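Long-range contact in mitochondrial association factor 1 (PDB 6BXS), which is a secreted Toxoplasma paralogue of the factor that tethers host mitochondria, itself apparently lacking that activity, with a fold related to ADP-ribose-binding macro domains: residues A[79-93]-A[111-123]. Residues are numbered along the deposited sequence; the frame is centred on the assembly and turned at random.
Sequences IPLTATELSAESQEI and IDSGRFSRVFARS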
loop_
_atom_site.group_PDB
_atom_site.type_symbol
_atom_site.label_atom_id
_atom_site.label_comp_id
_atom_site.label_asym_id
_atom_site.label_seq_id
_atom_site.Cartn_x
_atom_site.Cartn_y
_atom_site.Cartn_z
ATOM N N ILE A 79 19.937 -17.090 0.655
ATOM C CA ILE A 79 18.792 -17.866 1.117
ATOM C C ILE A 79 18.111 -18.515 -0.082
ATOM O O ILE A 79 17.925 -17.863 -1.109
ATOM C CB ILE A 79 17.779 -16.989 1.875
ATOM C CG1 ILE A 79 18.388 -16.489 3.181
ATOM C CG2 ILE A 79 16.502 -17.770 2.184
ATOM C CD1 ILE A 79 17.651 -15.330 3.782
ATOM N N PRO A 80 17.729 -19.799 0.038
ATOM C CA PRO A 80 17.027 -20.406 -1.095
ATOM C C PRO A 80 15.566 -19.963 -1.141
ATOM O O PRO A 80 14.704 -20.583 -0.515
ATOM C CB PRO A 80 17.157 -21.918 -0.830
ATOM C CG PRO A 80 17.770 -22.060 0.551
ATOM C CD PRO A 80 17.775 -20.711 1.191
ATOM N N LEU A 81 15.304 -18.877 -1.865
ATOM C CA LEU A 81 13.951 -18.360 -2.031
ATOM C C LEU A 81 13.626 -18.225 -3.512
ATOM O O LEU A 81 14.308 -17.506 -4.242
ATOM C CB LEU A 81 13.794 -17.007 -1.329
ATOM C CG LEU A 81 12.387 -16.403 -1.354
ATOM C CD1 LEU A 81 11.416 -17.249 -0.539
ATOM C CD2 LEU A 81 12.401 -14.972 -0.844
ATOM N N THR A 82 12.584 -18.925 -3.948
ATOM C CA THR A 82 12.151 -18.880 -5.338
ATOM C C THR A 82 10.848 -18.101 -5.456
ATOM O O THR A 82 10.209 -17.788 -4.450
ATOM C CB THR A 82 11.955 -20.294 -5.918
ATOM O OG1 THR A 82 10.844 -20.929 -5.276
ATOM C CG2 THR A 82 13.207 -21.137 -5.716
ATOM N N ALA A 83 10.461 -17.794 -6.689
ATOM C CA ALA A 83 9.225 -17.067 -6.949
ATOM C C ALA A 83 8.011 -17.816 -6.406
ATOM O O ALA A 83 7.103 -17.208 -5.837
ATOM C CB ALA A 83 9.066 -16.821 -8.441
ATOM N N THR A 84 7.998 -19.133 -6.584
ATOM C CA THR A 84 6.868 -19.948 -6.152
ATOM C C THR A 84 6.777 -20.030 -4.631
ATOM O O THR A 84 5.682 -20.058 -4.072
ATOM C CB THR A 84 6.954 -21.376 -6.725
ATOM O OG1 THR A 84 8.200 -21.974 -6.348
ATOM C CG2 THR A 84 6.845 -21.347 -8.242
ATOM N N GLU A 85 7.928 -20.073 -3.965
ATOM C CA GLU A 85 7.963 -20.074 -2.505
ATOM C C GLU A 85 7.310 -18.814 -1.951
ATOM O O GLU A 85 6.398 -18.881 -1.126
ATOM C CB GLU A 85 9.401 -20.169 -1.992
ATOM C CG GLU A 85 10.048 -21.535 -2.143
ATOM C CD GLU A 85 11.461 -21.568 -1.588
ATOM O OE1 GLU A 85 11.659 -21.121 -0.438
ATOM O OE2 GLU A 85 12.374 -22.034 -2.303
ATOM N N LEU A 86 7.794 -17.669 -2.418
ATOM C CA LEU A 86 7.312 -16.374 -1.958
ATOM C C LEU A 86 5.836 -16.180 -2.284
ATOM O O LEU A 86 5.073 -15.677 -1.457
ATOM C CB LEU A 86 8.142 -15.252 -2.587
ATOM C CG LEU A 86 7.678 -13.817 -2.327
ATOM C CD1 LEU A 86 7.537 -13.541 -0.841
ATOM C CD2 LEU A 86 8.652 -12.838 -2.962
ATOM N N SER A 87 5.443 -16.575 -3.491
ATOM C CA SER A 87 4.056 -16.461 -3.922
ATOM C C SER A 87 3.130 -17.252 -3.011
ATOM O O SER A 87 2.129 -16.731 -2.528
ATOM C CB SER A 87 3.897 -16.945 -5.365
ATOM O OG SER A 87 4.224 -15.922 -6.287
ATOM N N ALA A 88 3.475 -18.513 -2.776
ATOM C CA ALA A 88 2.637 -19.392 -1.972
ATOM C C ALA A 88 2.623 -18.975 -0.505
ATOM O O ALA A 88 1.567 -18.953 0.127
ATOM C CB ALA A 88 3.111 -20.833 -2.105
ATOM N N GLU A 89 3.789 -18.645 0.039
ATOM C CA GLU A 89 3.884 -18.325 1.460
ATOM C C GLU A 89 3.158 -17.022 1.786
ATOM O O GLU A 89 2.375 -16.961 2.735
ATOM C CB GLU A 89 5.342 -18.225 1.901
ATOM C CG GLU A 89 5.518 -18.426 3.401
ATOM C CD GLU A 89 6.853 -17.935 3.923
ATOM O OE1 GLU A 89 7.441 -17.015 3.317
ATOM O OE2 GLU A 89 7.315 -18.472 4.951
ATOM N N SER A 90 3.434 -15.982 1.004
ATOM C CA SER A 90 2.769 -14.694 1.171
ATOM C C SER A 90 1.261 -14.867 1.061
ATOM O O SER A 90 0.490 -14.290 1.829
ATOM C CB SER A 90 3.259 -13.695 0.123
ATOM O OG SER A 90 2.966 -14.152 -1.188
ATOM N N GLN A 91 0.855 -15.680 0.093
ATOM C CA GLN A 91 -0.549 -15.991 -0.135
ATOM C C GLN A 91 -1.175 -16.669 1.084
ATOM O O GLN A 91 -2.248 -16.272 1.536
ATOM C CB GLN A 91 -0.675 -16.877 -1.377
ATOM C CG GLN A 91 -2.089 -17.186 -1.814
ATOM C CD GLN A 91 -2.124 -17.877 -3.166
ATOM O OE1 GLN A 91 -1.555 -18.956 -3.335
ATOM N NE2 GLN A 91 -2.775 -17.251 -4.141
ATOM N N GLU A 92 -0.497 -17.680 1.620
ATOM C CA GLU A 92 -0.989 -18.404 2.789
ATOM C C GLU A 92 -1.156 -17.494 4.005
ATOM O O GLU A 92 -2.206 -17.490 4.648
ATOM C CB GLU A 92 -0.041 -19.550 3.141
ATOM C CG GLU A 92 -0.179 -20.769 2.244
ATOM C CD GLU A 92 0.849 -21.842 2.552
ATOM O OE1 GLU A 92 1.924 -21.501 3.091
ATOM O OE2 GLU A 92 0.580 -23.027 2.259
ATOM N N ILE A 93 -0.114 -16.731 4.318
ATOM C CA ILE A 93 -0.135 -15.847 5.478
ATOM C C ILE A 93 -1.238 -14.798 5.375
ATOM O O ILE A 93 -1.950 -14.544 6.345
ATOM C CB ILE A 93 1.223 -15.136 5.654
ATOM C CG1 ILE A 93 2.291 -16.147 6.078
ATOM C CG2 ILE A 93 1.119 -14.015 6.691
ATOM C CD1 ILE A 93 3.709 -15.606 6.058
ATOM N N ILE A 111 -0.002 -12.139 13.541
ATOM C CA ILE A 111 0.591 -13.460 13.735
ATOM C C ILE A 111 2.109 -13.358 13.620
ATOM O O ILE A 111 2.629 -12.523 12.878
ATOM C CB ILE A 111 0.072 -14.507 12.715
ATOM C CG1 ILE A 111 0.211 -13.998 11.278
ATOM C CG2 ILE A 111 -1.374 -14.888 13.014
ATOM C CD1 ILE A 111 1.441 -14.508 10.567
ATOM N N ASP A 112 2.815 -14.205 14.360
ATOM C CA ASP A 112 4.273 -14.198 14.346
ATOM C C ASP A 112 4.801 -15.061 13.204
ATOM O O ASP A 112 5.209 -16.204 13.410
ATOM C CB ASP A 112 4.822 -14.687 15.687
ATOM C CG ASP A 112 6.333 -14.596 15.768
ATOM O OD1 ASP A 112 6.943 -13.898 14.928
ATOM O OD2 ASP A 112 6.912 -15.217 16.681
ATOM N N SER A 113 4.791 -14.501 11.999
ATOM C CA SER A 113 5.219 -15.230 10.811
ATOM C C SER A 113 6.699 -15.608 10.867
ATOM O O SER A 113 7.125 -16.569 10.224
ATOM C CB SER A 113 4.938 -14.399 9.556
ATOM O OG SER A 113 5.415 -13.074 9.707
ATOM N N GLY A 114 7.474 -14.857 11.644
ATOM C CA GLY A 114 8.906 -15.082 11.747
ATOM C C GLY A 114 9.271 -16.432 12.336
ATOM O O GLY A 114 10.404 -16.892 12.201
ATOM N N ARG A 115 8.310 -17.073 12.992
ATOM C CA ARG A 115 8.552 -18.369 13.612
ATOM C C ARG A 115 8.612 -19.495 12.579
ATOM O O ARG A 115 9.201 -20.543 12.842
ATOM C CB ARG A 115 7.469 -18.667 14.647
ATOM C CG ARG A 115 7.747 -19.900 15.486
ATOM C CD ARG A 115 6.739 -20.047 16.610
ATOM N NE ARG A 115 6.871 -21.333 17.287
ATOM C CZ ARG A 115 6.043 -21.779 18.227
ATOM N NH1 ARG A 115 5.012 -21.039 18.615
ATOM N NH2 ARG A 115 6.244 -22.970 18.777
ATOM N N PHE A 116 8.013 -19.273 11.410
ATOM C CA PHE A 116 7.962 -20.301 10.369
ATOM C C PHE A 116 8.325 -19.782 8.977
ATOM O O PHE A 116 8.285 -20.540 8.006
ATOM C CB PHE A 116 6.567 -20.932 10.327
ATOM C CG PHE A 116 5.472 -19.973 9.949
ATOM C CD1 PHE A 116 5.210 -19.687 8.619
ATOM C CD2 PHE A 116 4.699 -19.368 10.924
ATOM C CE1 PHE A 116 4.203 -18.809 8.269
ATOM C CE2 PHE A 116 3.689 -18.491 10.582
ATOM C CZ PHE A 116 3.440 -18.210 9.251
ATOM N N SER A 117 8.676 -18.501 8.878
ATOM C CA SER A 117 9.019 -17.898 7.591
ATOM C C SER A 117 10.471 -17.437 7.545
ATOM O O SER A 117 11.063 -17.124 8.577
ATOM C CB SER A 117 8.100 -16.711 7.294
ATOM O OG SER A 117 8.411 -16.132 6.036
ATOM N N ARG A 118 11.032 -17.402 6.338
ATOM C CA ARG A 118 12.373 -16.866 6.120
ATOM C C ARG A 118 12.292 -15.450 5.554
ATOM O O ARG A 118 13.307 -14.764 5.425
ATOM C CB ARG A 118 13.174 -17.758 5.166
ATOM C CG ARG A 118 13.004 -19.253 5.387
ATOM C CD ARG A 118 14.334 -19.983 5.262
ATOM N NE ARG A 118 14.166 -21.416 5.019
ATOM C CZ ARG A 118 14.304 -22.015 3.836
ATOM N NH1 ARG A 118 14.623 -21.319 2.750
ATOM N NH2 ARG A 118 14.126 -23.325 3.737
ATOM N N VAL A 119 11.076 -15.023 5.219
ATOM C CA VAL A 119 10.853 -13.733 4.575
ATOM C C VAL A 119 10.269 -12.715 5.549
ATOM O O VAL A 119 10.771 -11.597 5.667
ATOM C CB VAL A 119 9.902 -13.879 3.367
ATOM C CG1 VAL A 119 9.560 -12.517 2.775
ATOM C CG2 VAL A 119 10.524 -14.783 2.307
ATOM N N PHE A 120 9.202 -13.113 6.238
ATOM C CA PHE A 120 8.462 -12.209 7.112
ATOM C C PHE A 120 8.765 -12.461 8.583
ATOM O O PHE A 120 8.664 -13.590 9.058
ATOM C CB PHE A 120 6.961 -12.353 6.859
ATOM C CG PHE A 120 6.574 -12.185 5.419
ATOM C CD1 PHE A 120 6.556 -10.929 4.839
ATOM C CD2 PHE A 120 6.227 -13.281 4.646
ATOM C CE1 PHE A 120 6.201 -10.767 3.515
ATOM C CE2 PHE A 120 5.870 -13.125 3.321
ATOM C CZ PHE A 120 5.858 -11.867 2.755
ATOM N N ALA A 121 9.132 -11.400 9.296
ATOM C CA ALA A 121 9.387 -11.474 10.733
ATOM C C ALA A 121 8.082 -11.444 11.519
ATOM O O ALA A 121 7.909 -12.177 12.492
ATOM C CB ALA A 121 10.286 -10.331 11.169
ATOM N N ARG A 122 7.174 -10.571 11.096
ATOM C CA ARG A 122 5.864 -10.461 11.720
ATOM C C ARG A 122 4.879 -9.886 10.714
ATOM O O ARG A 122 5.255 -9.072 9.870
ATOM C CB ARG A 122 5.932 -9.590 12.972
ATOM C CG ARG A 122 4.780 -9.816 13.934
ATOM C CD ARG A 122 5.202 -9.565 15.362
ATOM N NE ARG A 122 4.202 -10.045 16.317
ATOM C CZ ARG A 122 4.348 -11.093 17.128
ATOM N NH1 ARG A 122 5.469 -11.805 17.140
ATOM N NH2 ARG A 122 3.359 -11.424 17.948
ATOM N N SER A 123 3.624 -10.318 10.800
ATOM C CA SER A 123 2.619 -9.956 9.806
ATOM C C SER A 123 1.328 -9.477 10.451
ATOM O O SER A 123 0.840 -10.073 11.411
ATOM C CB SER A 123 2.332 -11.146 8.889
ATOM O OG SER A 123 3.514 -11.576 8.242
#
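Ser-117 OG donates a hydrogen bond to Glu-89 OE2 across 2.8 Å, meeting that oxygen from above the carboxylate plane, 37° out of it. The glutamate reaches the hydroxyl because CG lies anti to the backbone N (chi1 -158°) and the chain beyond stays extended. One turn on, Ile-93 reaches both phenylalanine rings: its CD1 sits 3.7 Å from Phe-120 CD2 and 3.9 Å from Phe-116 CE1, while its CG2 branch packs on Ile-111 CD1 and Ser-123. Just before the helix, Leu-81 CD2 touches Val-119 CG2 at 3.7 Å, the two side chains crossing at about a right angle. Farther out, Arg-118 NH1 approaches Pro-80 O in the guanidinium plane, but 3.3 Å and an N-H...O angle of 125° mark a weak bond.

Further contacts position these groups. Ser-117 OG also accepts from Val-119 N and, nearly straight, from Phe-120 N, an ST turn and ST motif, which use OG as acceptor and so probably leave its own proton for Glu-89 OE2. Val-119 CG1 covers one face of the Phe-120 ring, 3.6 Å above its centre. Leu-81 and Leu-86 continue the apolar layer onto helix 61-76. Helix 83-103 thus packs against the loop entering strand 120-126, at the antiparallel margin of a mixed sheet within a macro-domain-like alpha/beta fold.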